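Local coordinates for exopolygalacturonate lyase (Vibrio vulnificus, PDB 5A29), which probably cleaves pectate-type polysaccharides by beta-elimination, as a manganese-binding lyase of polysaccharide lyase family 2, at residues K412-E415 against Y416-P419. Residues are numbered along the deposited sequence; the frame is centred on the assembly and turned at random.
Sequences KTEE and YLLP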
ATOM      1  N   LYS A 412       6.512 -14.334   1.282  1.00 37.30           N
ATOM      2  CA  LYS A 412       7.983 -14.513   1.085  1.00 34.00           C
ATOM      3  C   LYS A 412       8.764 -13.740   2.161  1.00 31.02           C
ATOM      4  O   LYS A 412       9.811 -14.167   2.645  1.00 29.16           O
ATOM      5  CB  LYS A 412       8.371 -14.032  -0.318  1.00 38.44           C
ATOM      6  N   THR A 413       8.244 -12.561   2.525  1.00 24.69           N
ATOM      7  CA  THR A 413       8.935 -11.687   3.464  1.00 24.05           C
ATOM      8  C   THR A 413       7.989 -11.334   4.625  1.00 25.14           C
ATOM      9  O   THR A 413       6.791 -11.701   4.613  1.00 21.21           O
ATOM     10  CB  THR A 413       9.369 -10.403   2.755  1.00 25.25           C
ATOM     11  OG1 THR A 413       8.202  -9.635   2.430  1.00 27.74           O
ATOM     12  CG2 THR A 413      10.108 -10.723   1.432  1.00 27.20           C
ATOM     13  N   GLU A 414       8.527 -10.676   5.644  1.00 17.71           N
ATOM     14  CA  GLU A 414       7.795 -10.462   6.925  1.00 20.90           C
ATOM     15  C   GLU A 414       6.769  -9.329   6.860  1.00 19.31           C
ATOM     16  O   GLU A 414       6.573  -8.538   7.836  1.00 19.79           O
ATOM     17  CB  GLU A 414       8.895 -10.125   8.016  1.00 20.56           C
ATOM     18  CG  GLU A 414       9.840 -11.314   8.174  1.00 22.90           C
ATOM     19  CD  GLU A 414      11.170 -11.068   7.409  1.00 24.49           C
ATOM     20  OE1 GLU A 414      11.143 -10.541   6.260  1.00 24.50           O
ATOM     21  OE2 GLU A 414      12.218 -11.383   7.956  1.00 22.84           O
ATOM     22  N   GLU A 415       6.077  -9.143   5.729  1.00 17.61           N
ATOM     23  CA  GLU A 415       5.089  -8.094   5.662  1.00 17.26           C
ATOM     24  C   GLU A 415       4.068  -8.220   6.804  1.00 18.16           C
ATOM     25  O   GLU A 415       3.693  -7.222   7.433  1.00 18.00           O
ATOM     26  CB  GLU A 415       4.286  -8.175   4.320  1.00 20.09           C
ATOM     27  CG  GLU A 415       5.204  -7.795   3.174  1.00 29.50           C
ATOM     28  CD  GLU A 415       4.552  -7.951   1.806  1.00 37.77           C
ATOM     29  OE1 GLU A 415       3.661  -8.808   1.653  1.00 36.24           O
ATOM     30  OE2 GLU A 415       4.906  -7.152   0.931  1.00 46.17           O
ATOM     31  N   TYR A 416       3.532  -9.405   7.003  1.00 17.34           N
ATOM     32  CA  TYR A 416       2.342  -9.533   7.907  1.00 17.68           C
ATOM     33  C   TYR A 416       2.786  -9.404   9.385  1.00 16.83           C
ATOM     34  O   TYR A 416       1.978  -9.085  10.276  1.00 16.95           O
ATOM     35  CB  TYR A 416       1.686 -10.923   7.794  1.00 19.51           C
ATOM     36  CG  TYR A 416       0.811 -11.024   6.551  1.00 26.65           C
ATOM     37  CD1 TYR A 416       0.925 -10.091   5.498  1.00 26.66           C
ATOM     38  CD2 TYR A 416      -0.096 -12.063   6.419  1.00 32.97           C
ATOM     39  CE1 TYR A 416       0.154 -10.219   4.341  1.00 29.93           C
ATOM     40  CE2 TYR A 416      -0.870 -12.195   5.262  1.00 33.66           C
ATOM     41  CZ  TYR A 416      -0.740 -11.291   4.239  1.00 29.16           C
ATOM     42  OH  TYR A 416      -1.513 -11.486   3.095  1.00 32.24           O
ATOM     43  N   LEU A 417       4.039  -9.701   9.622  1.00 14.62           N
ATOM     44  CA  LEU A 417       4.656  -9.489  10.944  1.00 15.47           C
ATOM     45  C   LEU A 417       4.641  -8.047  11.424  1.00 17.11           C
ATOM     46  O   LEU A 417       4.448  -7.764  12.653  1.00 15.03           O
ATOM     47  CB  LEU A 417       6.091 -10.066  10.943  1.00 15.89           C
ATOM     48  CG  LEU A 417       6.895  -9.811  12.253  1.00 16.50           C
ATOM     49  CD1 LEU A 417       6.333 -10.628  13.414  1.00 16.01           C
ATOM     50  CD2 LEU A 417       8.348 -10.271  12.023  1.00 14.14           C
ATOM     51  N   LEU A 418       4.932  -7.104  10.512  1.00 16.85           N
ATOM     52  CA  LEU A 418       5.090  -5.720  10.947  1.00 16.64           C
ATOM     53  C   LEU A 418       3.882  -5.103  11.707  1.00 17.54           C
ATOM     54  O   LEU A 418       4.083  -4.416  12.716  1.00 16.33           O
ATOM     55  CB  LEU A 418       5.515  -4.844   9.762  1.00 17.42           C
ATOM     56  CG  LEU A 418       5.903  -3.365  10.124  1.00 18.86           C
ATOM     57  CD1 LEU A 418       7.160  -3.400  11.007  1.00 20.00           C
ATOM     58  CD2 LEU A 418       6.238  -2.688   8.811  1.00 19.07           C
ATOM     59  N   PRO A 419       2.648  -5.294  11.202  1.00 17.66           N
ATOM     60  CA  PRO A 419       1.476  -4.772  11.921  1.00 16.42           C
ATOM     61  C   PRO A 419       1.322  -5.429  13.288  1.00 16.85           C
ATOM     62  O   PRO A 419       0.814  -4.761  14.210  1.00 17.53           O
ATOM     63  CB  PRO A 419       0.275  -5.130  11.008  1.00 17.69           C
ATOM     64  CG  PRO A 419       0.869  -5.353   9.663  1.00 17.17           C
ATOM     65  CD  PRO A 419       2.273  -5.885   9.894  1.00 19.09           C
TER
HETATM   66  O   HOH W   1       4.565 -11.926   6.554  1.00 39.64           O
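Leu418 N approaches the carbonyls of both Glu414 and Glu415, where the chain passes from a loop into helix 417-426. It lies 3.5 Å from Glu414 O, at 144°. Glu415 O is 3.3 Å from the same Leu418 N, at 138°: a three-centre bond, both limbs weak. These i+4 and i+3 reaches, with a proline next, are characteristic of a helix's first turn, where proline is well tolerated. Pro419 has no N-H to give, and its CD lies 3.1 Å from Glu415 O. One water bridges the turn from Thr413 to Tyr416, donating to Thr413 O at 3.0 Å and accepting from Tyr416 N at 2.8 Å. Glu414 CB sits beside Leu417 CD2 at 4.0 Å, aliphatic against aliphatic, while the Glu414 chain bends at chi2 (101°); its OE2 takes Trp445 NE1 and Thr469 OG1, and OE1 pairs with Ser466 OG. Glu415 CB meets Tyr416 CD1, also at 4.0 Å, and Glu415 C lies at that ring's edge, near its plane. Three polar partners thus fix the buried Glu414 carboxylate, tying the chain to loop residues Trp445 and Ser466 and to helix 467-480; the Tyr416 hydroxyl, bonded to Asp332, ties it to helix 331-349, and the water satisfies the Tyr416 N-H.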